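Local coordinates for putative nisin-resistance protein (Streptococcus agalactiae 515, PDB 4Y68) that probably gives resistance to the lantibiotic nisin, acting as a lipoprotein and family S41 peptidase that recognises and cleaves the peptide, at residues N115-L120 / S149-I154; L153-S158 / I218-N223; S236-P241 / D277-K282; K244-A249 / Q299-W304. All blocks are in the same frame, centred on the assembly; numbering follows the deposited sequence.

Interaction 1 (N115-L120 / S149-I154); sequences NEDILL and SYKGLI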
# COMPACT_ATOMS: atom_id res chain seq x y z
N ASN A 115 4.00 -23.81 17.49
CA ASN A 115 4.63 -24.63 18.50
C ASN A 115 5.39 -23.69 19.41
O ASN A 115 5.24 -22.48 19.32
CB ASN A 115 5.54 -25.70 17.89
CG ASN A 115 6.71 -25.13 17.11
OD1 ASN A 115 7.24 -24.05 17.41
ND2 ASN A 115 7.17 -25.89 16.11
N GLU A 116 6.21 -24.23 20.29
CA GLU A 116 6.84 -23.37 21.28
C GLU A 116 7.79 -22.33 20.65
O GLU A 116 8.16 -21.35 21.30
CB GLU A 116 7.60 -24.21 22.32
CG GLU A 116 6.92 -25.54 22.65
CD GLU A 116 7.24 -26.62 21.62
OE1 GLU A 116 6.45 -27.57 21.46
OE2 GLU A 116 8.31 -26.52 20.97
N ASP A 117 8.18 -22.54 19.40
CA ASP A 117 9.18 -21.66 18.79
C ASP A 117 8.66 -20.77 17.66
O ASP A 117 9.30 -19.78 17.31
CB ASP A 117 10.35 -22.49 18.27
CG ASP A 117 11.16 -23.10 19.40
OD1 ASP A 117 11.12 -22.53 20.50
OD2 ASP A 117 11.83 -24.14 19.19
N ILE A 118 7.51 -21.13 17.09
CA ILE A 118 7.00 -20.45 15.91
C ILE A 118 5.60 -19.83 16.10
O ILE A 118 4.66 -20.53 16.48
CB ILE A 118 6.94 -21.42 14.72
CG1 ILE A 118 8.33 -21.97 14.41
CG2 ILE A 118 6.31 -20.74 13.51
CD1 ILE A 118 8.37 -22.85 13.15
N LEU A 119 5.48 -18.53 15.85
CA LEU A 119 4.18 -17.86 15.81
C LEU A 119 3.77 -17.62 14.36
O LEU A 119 4.60 -17.27 13.52
CB LEU A 119 4.22 -16.51 16.54
CG LEU A 119 4.65 -16.46 18.02
CD1 LEU A 119 4.35 -15.08 18.60
CD2 LEU A 119 3.96 -17.55 18.82
N LEU A 120 2.50 -17.83 14.06
CA LEU A 120 1.94 -17.52 12.75
C LEU A 120 1.17 -16.21 12.84
O LEU A 120 0.13 -16.15 13.48
CB LEU A 120 1.03 -18.66 12.25
CG LEU A 120 0.16 -18.34 11.02
CD1 LEU A 120 0.99 -17.85 9.84
CD2 LEU A 120 -0.65 -19.56 10.60
N SER A 149 6.85 -15.12 23.28
CA SER A 149 8.07 -15.89 23.21
C SER A 149 8.10 -16.73 21.94
O SER A 149 7.14 -17.44 21.63
CB SER A 149 8.17 -16.77 24.45
OG SER A 149 8.97 -17.90 24.19
N TYR A 150 9.19 -16.63 21.19
CA TYR A 150 9.35 -17.36 19.93
C TYR A 150 10.80 -17.33 19.49
O TYR A 150 11.57 -16.51 19.98
CB TYR A 150 8.47 -16.76 18.82
CG TYR A 150 8.65 -15.27 18.64
CD1 TYR A 150 7.82 -14.37 19.30
CD2 TYR A 150 9.66 -14.76 17.82
CE1 TYR A 150 7.98 -13.01 19.15
CE2 TYR A 150 9.82 -13.38 17.67
CZ TYR A 150 8.98 -12.52 18.33
OH TYR A 150 9.12 -11.16 18.19
N LYS A 151 11.14 -18.19 18.53
CA LYS A 151 12.45 -18.20 17.90
C LYS A 151 12.34 -17.98 16.38
O LYS A 151 13.35 -17.86 15.67
CB LYS A 151 13.16 -19.52 18.17
CG LYS A 151 13.58 -19.76 19.62
CD LYS A 151 14.15 -21.19 19.76
CE LYS A 151 14.61 -21.52 21.19
NZ LYS A 151 14.91 -22.99 21.35
N GLY A 152 11.11 -17.97 15.88
CA GLY A 152 10.87 -17.80 14.46
C GLY A 152 9.47 -17.29 14.21
O GLY A 152 8.57 -17.53 15.01
N LEU A 153 9.28 -16.60 13.08
CA LEU A 153 7.98 -15.99 12.75
C LEU A 153 7.49 -16.37 11.35
O LEU A 153 8.27 -16.57 10.42
CB LEU A 153 8.08 -14.48 12.88
CG LEU A 153 8.35 -13.96 14.30
CD1 LEU A 153 8.80 -12.50 14.33
CD2 LEU A 153 7.12 -14.15 15.16
N ILE A 154 6.18 -16.51 11.20
CA ILE A 154 5.59 -16.58 9.87
C ILE A 154 4.69 -15.37 9.74
O ILE A 154 3.79 -15.17 10.55
CB ILE A 154 4.78 -17.85 9.62
CG1 ILE A 154 5.64 -19.08 9.91
CG2 ILE A 154 4.28 -17.88 8.17
CD1 ILE A 154 4.98 -20.38 9.53
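Lys151 runs alongside Asp117, both side chains pointing the same way, just ahead of where strands 118-122 and 152-156 start to pair. Its CB lies 4.1 Å from Asp117 CB, CG comes level with the carboxylate, and CD passes 3.4 Å from Asp117 OD1. CE skirts the same oxygen, and the extended chain leaves NZ 3.9 Å from Asp117 OD1, a long salt bridge. Beneath them the Asp117 carbonyl grips more firmly: its O accepts from Lys151 N at 2.7 Å and from Gly152 N at 2.9 Å. Asn115 OD1 forms an Asx turn with Asp117 N and extends it to an Asx motif with Ile118 N, the two donors coming from opposite faces of its plane. Parallel pairing follows, with Leu119 N weakly bonded to Gly152 O and Ile154 N giving Leu119 O a 2.9 Å bond. On one face of the sheet Leu119 CD1 comes obliquely to Tyr150 CD1, 3.6 Å away, and Leu153 CD2 sits over the centre of that ring. The Tyr150 hydroxyl bonds to Leu145 O of helix 131-147, which links the two strands as a beta-alpha-beta unit. On the other face Leu120 CD1 meets Ile154 CG2 at 3.7 Å, and Ile118 CG2 leans on Ile154 CG1. Backbone bonds and branched aliphatic packing therefore carry this contact, while its charged pair probably contributes only a modest attraction at the solvent-facing end.

Interaction 2 (L153-S158 / I218-N223); sequences LILDLS and IAIITN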
# COMPACT_ATOMS: atom_id res chain seq x y z
N LEU A 153 9.28 -16.60 13.08
CA LEU A 153 7.98 -15.99 12.75
C LEU A 153 7.49 -16.37 11.35
O LEU A 153 8.27 -16.57 10.42
CB LEU A 153 8.08 -14.48 12.88
CG LEU A 153 8.35 -13.96 14.30
CD1 LEU A 153 8.80 -12.50 14.33
CD2 LEU A 153 7.12 -14.15 15.16
N ILE A 154 6.18 -16.51 11.20
CA ILE A 154 5.59 -16.58 9.87
C ILE A 154 4.69 -15.37 9.74
O ILE A 154 3.79 -15.17 10.55
CB ILE A 154 4.78 -17.85 9.62
CG1 ILE A 154 5.64 -19.08 9.91
CG2 ILE A 154 4.28 -17.88 8.17
CD1 ILE A 154 4.98 -20.38 9.53
N LEU A 155 4.96 -14.55 8.73
CA LEU A 155 4.21 -13.34 8.48
C LEU A 155 3.38 -13.60 7.26
O LEU A 155 3.91 -13.81 6.19
CB LEU A 155 5.14 -12.16 8.22
CG LEU A 155 6.14 -11.80 9.31
CD1 LEU A 155 6.92 -10.57 8.87
CD2 LEU A 155 5.43 -11.55 10.64
N ASP A 156 2.06 -13.58 7.42
CA ASP A 156 1.16 -13.99 6.36
C ASP A 156 0.44 -12.78 5.77
O ASP A 156 -0.41 -12.16 6.43
CB ASP A 156 0.16 -15.03 6.88
CG ASP A 156 -0.78 -15.54 5.80
OD1 ASP A 156 -0.50 -15.31 4.58
OD2 ASP A 156 -1.78 -16.18 6.17
N LEU A 157 0.80 -12.47 4.52
CA LEU A 157 0.25 -11.34 3.77
C LEU A 157 -0.72 -11.79 2.69
O LEU A 157 -1.12 -10.97 1.87
CB LEU A 157 1.39 -10.51 3.13
CG LEU A 157 2.41 -9.84 4.08
CD1 LEU A 157 3.68 -9.43 3.35
CD2 LEU A 157 1.83 -8.65 4.83
N SER A 158 -1.06 -13.09 2.67
CA SER A 158 -2.12 -13.58 1.76
C SER A 158 -3.35 -12.71 1.82
O SER A 158 -3.79 -12.32 2.90
CB SER A 158 -2.54 -15.02 2.10
OG SER A 158 -1.44 -15.91 2.09
N ILE A 218 12.63 -15.19 9.70
CA ILE A 218 11.29 -14.76 9.37
C ILE A 218 10.89 -15.36 8.04
O ILE A 218 11.59 -15.19 7.03
CB ILE A 218 11.18 -13.23 9.31
CG1 ILE A 218 11.33 -12.62 10.70
CG2 ILE A 218 9.84 -12.82 8.68
CD1 ILE A 218 11.52 -11.11 10.69
N ALA A 219 9.75 -16.06 8.02
CA ALA A 219 9.18 -16.52 6.77
C ALA A 219 7.97 -15.66 6.40
O ALA A 219 7.08 -15.43 7.22
CB ALA A 219 8.79 -17.98 6.86
N ILE A 220 7.95 -15.17 5.17
CA ILE A 220 6.85 -14.33 4.72
C ILE A 220 6.03 -15.02 3.65
O ILE A 220 6.57 -15.48 2.66
CB ILE A 220 7.35 -12.99 4.15
CG1 ILE A 220 8.18 -12.23 5.18
CG2 ILE A 220 6.19 -12.12 3.76
CD1 ILE A 220 8.67 -10.93 4.66
N ILE A 221 4.71 -15.05 3.82
CA ILE A 221 3.86 -15.71 2.84
C ILE A 221 3.04 -14.68 2.05
O ILE A 221 2.50 -13.73 2.62
CB ILE A 221 2.90 -16.73 3.52
CG1 ILE A 221 3.71 -17.77 4.28
CG2 ILE A 221 1.96 -17.38 2.50
CD1 ILE A 221 2.85 -18.78 5.06
N THR A 222 2.99 -14.87 0.73
CA THR A 222 2.22 -14.02 -0.15
C THR A 222 1.38 -14.89 -1.07
O THR A 222 1.74 -16.04 -1.32
CB THR A 222 3.13 -13.10 -0.99
OG1 THR A 222 3.92 -13.88 -1.88
CG2 THR A 222 4.07 -12.27 -0.10
N ASN A 223 0.28 -14.37 -1.59
CA ASN A 223 -0.43 -15.07 -2.66
C ASN A 223 -0.81 -14.07 -3.74
O ASN A 223 -0.40 -12.92 -3.65
CB ASN A 223 -1.65 -15.84 -2.13
CG ASN A 223 -2.77 -14.95 -1.61
OD1 ASN A 223 -2.61 -13.74 -1.50
ND2 ASN A 223 -3.91 -15.57 -1.26
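Leu155 is bonded to strand 218-222 through both backbone polar atoms: its N reaches Ala219 O at 2.7 Å, and its O receives Ile221 N at 2.8 Å. Ala219 N to Leu153 O and Leu157 N to Ile221 O extend the parallel pairing in both directions. Side chains interlock on each face. Where Ile154 and Ala219 point, Ile154 CG2 touches Ile221 CD1 at 3.5 Å; this methyl lies anti to its own backbone N, as CG1 takes the place beside N (chi1 -54°). On the face of Leu155 and Ile220, Leu155 CD1 rests 3.7 Å from Ile218 CG2, and Leu157 CD1 presses on Ile220 CG2. At the C-terminal ends polar side chains gather, though their bonds lie within one segment or go to nearby loops. Asp156 OD1 takes Ser158 OG at 2.7 Å on its syn lone pair and Ser158 N from above the carboxylate plane, an Asx turn that pins Ser158 beside Ile221 CG2 and Asn223. Asn223 OD1 lies 3.3 Å from Ser158 CA and is itself bonded by Asn159 N and Lys225 N. Farther out, helix 297-308 packs on Ile154, Ala219 and Ile221, while Phe237 touches Ile220 from the opposite face. Adjacent parallel strands, apolar on both faces and packed by a helix on one, are as in alpha/beta folds, here within the S41 peptidase region.

Interaction 3 (S236-P241 / D277-K282); sequences SFKGLP and DRQGYK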
# COMPACT_ATOMS: atom_id res chain seq x y z
N SER A 236 9.78 -4.08 1.87
CA SER A 236 10.55 -3.53 2.98
C SER A 236 11.38 -4.59 3.72
O SER A 236 12.27 -4.24 4.48
CB SER A 236 9.64 -2.84 3.98
OG SER A 236 8.85 -1.87 3.35
N PHE A 237 11.05 -5.87 3.51
CA PHE A 237 11.82 -6.99 4.08
C PHE A 237 12.84 -7.58 3.11
O PHE A 237 13.65 -8.43 3.50
CB PHE A 237 10.89 -8.12 4.55
CG PHE A 237 10.06 -7.77 5.76
CD1 PHE A 237 10.49 -8.09 7.04
CD2 PHE A 237 8.84 -7.12 5.61
CE1 PHE A 237 9.72 -7.77 8.15
CE2 PHE A 237 8.07 -6.79 6.71
CZ PHE A 237 8.51 -7.12 8.00
N LYS A 238 12.79 -7.16 1.85
CA LYS A 238 13.63 -7.78 0.82
C LYS A 238 15.10 -7.52 1.03
O LYS A 238 15.50 -6.40 1.33
CB LYS A 238 13.22 -7.32 -0.58
CG LYS A 238 12.23 -8.25 -1.25
CD LYS A 238 12.91 -9.12 -2.27
CE LYS A 238 13.70 -8.25 -3.23
NZ LYS A 238 14.40 -9.00 -4.29
N GLY A 239 15.90 -8.55 0.85
CA GLY A 239 17.32 -8.47 1.14
C GLY A 239 17.71 -8.66 2.60
O GLY A 239 18.90 -8.77 2.90
N LEU A 240 16.75 -8.68 3.52
CA LEU A 240 17.12 -8.98 4.91
C LEU A 240 17.61 -10.43 4.98
O LEU A 240 16.93 -11.34 4.48
CB LEU A 240 15.96 -8.76 5.87
CG LEU A 240 15.46 -7.33 6.02
CD1 LEU A 240 14.46 -7.25 7.17
CD2 LEU A 240 16.60 -6.34 6.21
N PRO A 241 18.78 -10.66 5.61
CA PRO A 241 19.41 -11.99 5.56
C PRO A 241 18.68 -13.05 6.37
O PRO A 241 18.83 -14.24 6.11
CB PRO A 241 20.81 -11.74 6.11
CG PRO A 241 20.62 -10.57 7.05
CD PRO A 241 19.60 -9.69 6.36
N ASP A 277 13.50 -1.80 -4.70
CA ASP A 277 13.80 -2.28 -3.37
C ASP A 277 15.26 -1.95 -3.00
O ASP A 277 15.98 -1.34 -3.80
CB ASP A 277 13.50 -3.79 -3.25
CG ASP A 277 14.33 -4.65 -4.19
OD1 ASP A 277 15.47 -4.28 -4.53
OD2 ASP A 277 13.83 -5.71 -4.61
N ARG A 278 15.67 -2.31 -1.78
CA ARG A 278 17.03 -2.03 -1.28
C ARG A 278 18.11 -2.63 -2.19
O ARG A 278 19.22 -2.12 -2.26
CB ARG A 278 17.21 -2.57 0.16
CG ARG A 278 16.85 -1.57 1.25
CD ARG A 278 17.14 -2.11 2.69
NE ARG A 278 16.44 -3.37 2.84
CZ ARG A 278 15.28 -3.52 3.48
NH1 ARG A 278 14.70 -2.50 4.11
NH2 ARG A 278 14.72 -4.72 3.49
N GLN A 279 17.77 -3.72 -2.87
CA GLN A 279 18.72 -4.50 -3.64
C GLN A 279 18.90 -3.92 -5.04
O GLN A 279 19.80 -4.31 -5.78
CB GLN A 279 18.29 -5.96 -3.72
CG GLN A 279 18.12 -6.60 -2.35
CD GLN A 279 17.81 -8.08 -2.43
OE1 GLN A 279 16.69 -8.48 -2.77
NE2 GLN A 279 18.79 -8.92 -2.10
N GLY A 280 18.05 -2.96 -5.38
CA GLY A 280 18.14 -2.27 -6.65
C GLY A 280 17.17 -2.76 -7.71
O GLY A 280 17.16 -2.24 -8.82
N TYR A 281 16.36 -3.77 -7.39
CA TYR A 281 15.38 -4.30 -8.35
C TYR A 281 14.24 -3.33 -8.61
O TYR A 281 13.72 -2.73 -7.67
CB TYR A 281 14.80 -5.62 -7.87
CG TYR A 281 15.78 -6.75 -7.86
CD1 TYR A 281 16.04 -7.48 -9.01
CD2 TYR A 281 16.45 -7.11 -6.69
CE1 TYR A 281 16.95 -8.53 -9.00
CE2 TYR A 281 17.35 -8.15 -6.67
CZ TYR A 281 17.60 -8.86 -7.82
OH TYR A 281 18.49 -9.90 -7.81
N LYS A 282 13.85 -3.17 -9.86
CA LYS A 282 12.79 -2.21 -10.20
C LYS A 282 11.41 -2.86 -10.34
O LYS A 282 11.29 -3.98 -10.81
CB LYS A 282 13.14 -1.46 -11.48
CG LYS A 282 14.41 -0.63 -11.36
CD LYS A 282 14.65 0.19 -12.64
CE LYS A 282 16.08 0.75 -12.68
NZ LYS A 282 16.29 1.75 -13.79
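Arg278 and Lys238 reach past each other between two beta turns, a type II turn from Phe237 to Leu240 and a type I turn from Asp277 to Gly280 in the hairpin loop joining strands 267-276 and 282-283. Hydrogen bonds to backbone carbonyls come first. Arg278 NH2 binds Ser236 O at 2.7 Å and Lys238 O at 2.8 Å, so one nitrogen ties both carbonyls. Ser236 O lies in the guanidinium plane, although the donor stands above the carbonyl plane of Ser236; Lys238 O is tilted from the guanidinium plane. A bend at chi3 (-55°) turns the arginine chain toward these oxygens, and NH1 also bonds to Thr180 O. Van der Waals packing adds Leu240 CD2, over one face of the guanidinium, 3.7 Å from Arg278 NH2. Beside this, Gln279 extends across the turn, its NE2 lying 3.6 Å from Gly239 CA. Charge is less certain: Lys238 NZ approaches Asp277 OD2 as a possible salt bridge, but that oxygen is doubtfully placed; it also bonds to Tyr283 OH. Two side-chain hydrogen bonds are sounder. Asp277 OD1 accepts from Tyr281 N at 3.0 Å and steadies the hairpin loop. Lys238 NZ, its chain bent twice, donates a hydrogen bond to Gln279 OE1 at 2.8 Å, nearly in line with the amide C=O.

Interaction 4 (K244-A249 / Q299-W304); sequences KSFGQA and QESQSW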
# COMPACT_ATOMS: atom_id res chain seq x y z
N LYS A 244 12.98 -14.99 4.43
CA LYS A 244 12.76 -15.74 3.20
C LYS A 244 11.25 -15.82 2.91
O LYS A 244 10.45 -15.91 3.83
CB LYS A 244 13.36 -17.15 3.31
CG LYS A 244 13.26 -17.96 2.02
CD LYS A 244 13.90 -19.35 2.15
CE LYS A 244 13.89 -20.09 0.82
NZ LYS A 244 14.41 -21.46 0.98
N SER A 245 10.86 -15.81 1.65
CA SER A 245 9.45 -15.74 1.33
C SER A 245 8.97 -16.95 0.55
O SER A 245 9.74 -17.51 -0.24
CB SER A 245 9.15 -14.47 0.53
OG SER A 245 9.79 -14.54 -0.73
N PHE A 246 7.69 -17.32 0.75
CA PHE A 246 7.07 -18.53 0.18
C PHE A 246 5.70 -18.21 -0.37
O PHE A 246 5.00 -17.35 0.14
CB PHE A 246 6.90 -19.62 1.24
CG PHE A 246 8.18 -19.99 1.96
CD1 PHE A 246 8.68 -19.18 2.97
CD2 PHE A 246 8.86 -21.15 1.64
CE1 PHE A 246 9.85 -19.53 3.63
CE2 PHE A 246 10.03 -21.49 2.30
CZ PHE A 246 10.52 -20.67 3.29
N GLY A 247 5.28 -18.95 -1.39
CA GLY A 247 3.91 -18.81 -1.87
C GLY A 247 3.84 -18.52 -3.36
O GLY A 247 4.50 -19.17 -4.16
N GLN A 248 3.02 -17.55 -3.74
CA GLN A 248 2.93 -17.20 -5.16
C GLN A 248 3.23 -15.74 -5.40
O GLN A 248 3.25 -14.95 -4.46
CB GLN A 248 1.56 -17.55 -5.71
CG GLN A 248 1.29 -19.03 -5.61
CD GLN A 248 -0.13 -19.31 -5.19
OE1 GLN A 248 -1.08 -19.00 -5.92
NE2 GLN A 248 -0.29 -19.88 -3.99
N ALA A 249 3.48 -15.41 -6.65
CA ALA A 249 3.67 -14.04 -7.09
C ALA A 249 2.54 -13.15 -6.60
O ALA A 249 1.38 -13.56 -6.56
CB ALA A 249 3.78 -13.98 -8.61
N GLN A 299 3.37 -25.03 4.99
CA GLN A 299 4.12 -26.26 5.22
C GLN A 299 5.62 -25.98 5.02
O GLN A 299 6.43 -26.21 5.91
CB GLN A 299 3.63 -27.37 4.28
CG GLN A 299 4.38 -28.69 4.43
CD GLN A 299 3.89 -29.78 3.47
OE1 GLN A 299 4.28 -29.83 2.29
NE2 GLN A 299 3.03 -30.67 3.97
N GLU A 300 5.96 -25.47 3.85
CA GLU A 300 7.36 -25.28 3.50
C GLU A 300 7.99 -24.22 4.40
O GLU A 300 9.16 -24.34 4.74
CB GLU A 300 7.47 -24.93 2.02
CG GLU A 300 6.83 -26.02 1.12
CD GLU A 300 7.30 -25.98 -0.33
OE1 GLU A 300 8.32 -25.30 -0.61
OE2 GLU A 300 6.64 -26.63 -1.19
N SER A 301 7.20 -23.22 4.79
CA SER A 301 7.61 -22.19 5.76
C SER A 301 8.10 -22.73 7.09
O SER A 301 9.12 -22.29 7.62
CB SER A 301 6.44 -21.26 6.06
OG SER A 301 6.48 -20.10 5.28
N GLN A 302 7.32 -23.63 7.68
CA GLN A 302 7.66 -24.18 8.98
C GLN A 302 8.95 -24.99 8.89
O GLN A 302 9.84 -24.85 9.71
CB GLN A 302 6.54 -25.06 9.53
CG GLN A 302 5.30 -24.31 9.90
CD GLN A 302 4.16 -25.26 10.21
OE1 GLN A 302 3.98 -25.70 11.35
NE2 GLN A 302 3.39 -25.60 9.18
N SER A 303 9.04 -25.83 7.86
CA SER A 303 10.22 -26.66 7.70
C SER A 303 11.44 -25.78 7.55
O SER A 303 12.46 -26.02 8.20
CB SER A 303 10.09 -27.59 6.50
OG SER A 303 10.30 -26.88 5.30
N TRP A 304 11.35 -24.74 6.72
CA TRP A 304 12.47 -23.82 6.56
C TRP A 304 12.82 -23.22 7.91
O TRP A 304 13.98 -23.18 8.29
CB TRP A 304 12.17 -22.71 5.55
CG TRP A 304 13.29 -21.74 5.45
CD1 TRP A 304 14.50 -21.95 4.86
CD2 TRP A 304 13.33 -20.41 6.00
NE1 TRP A 304 15.28 -20.82 4.98
CE2 TRP A 304 14.60 -19.86 5.67
CE3 TRP A 304 12.42 -19.62 6.72
CZ2 TRP A 304 14.98 -18.57 6.05
CZ3 TRP A 304 12.80 -18.33 7.08
CH2 TRP A 304 14.08 -17.82 6.75
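Glu300 O, which lies 3.9 Å from Phe246 CE2, is gripped by two donors of its own helix: Ser303 OG at 2.8 Å and Trp304 N at 3.0 Å. Both reach it from the same face of the carbonyl plane. No hydrogen bond crosses between strand 243-247 and helix 297-308, so rings and aliphatic carbons do the work. The Phe246 ring lies under the helix, with Ser301 CA over its centre, 4.0 Å from the centroid, in a CH-pi contact. Ser301 OG comes close to the ring as well, 3.3 Å from Phe246 CD1. At the far end of the ring Phe246 CZ touches Trp304 CB at 3.5 Å; the two aromatic planes are inclined at 56°, an oblique pairing. Trp304 CG stands anti to the backbone N (chi1 177°), which swings the indole down past Phe246 to Lys244. There the straight lysine chain crosses one face of the indole: CD sits 3.6 Å from the centroid of the five-membered ring, a second CH-pi contact, and CB lies 3.5 Å from Trp304 CZ2. Beyond the rings, the Glu300 carboxylate is held by Thr294 OG1 and Gln292 NE2, while Ala219 of the neighbouring strand 218-222 touches both Phe246 and Trp304. The helix runs roughly antiparallel to the strand. Its attachment rests on dispersion and CH-pi forces, with the lysine serving through its methylenes, while Glu300 spends its carbonyl within the helix and its carboxylate on Thr294 and Gln292.

Interactions 1 and 2 both pair strand 152-156, once with each neighbour in the mixed sheet, and share Leu153 and Ile154; interaction 2 is buried, whereas interaction 1 runs out to charged residues at its exposed end. Interaction 4, whose centre is about 8 Å from that of interaction 2, packs the C-terminal helix on a face of the same sheet: Ile154 CD1 meets Ser301 CB at 3.9 Å, so an isoleucine shared by interactions 1 and 2 also packs on the helix of interaction 4. Backbone bonds dominate the strand pairs, aromatic and CH-pi packing the helix. Interaction 3 joins two partly exposed loops through side-chain bonds to carbonyls, yet Phe237 of its first loop packs on Ile220 and Leu155 of interaction 2.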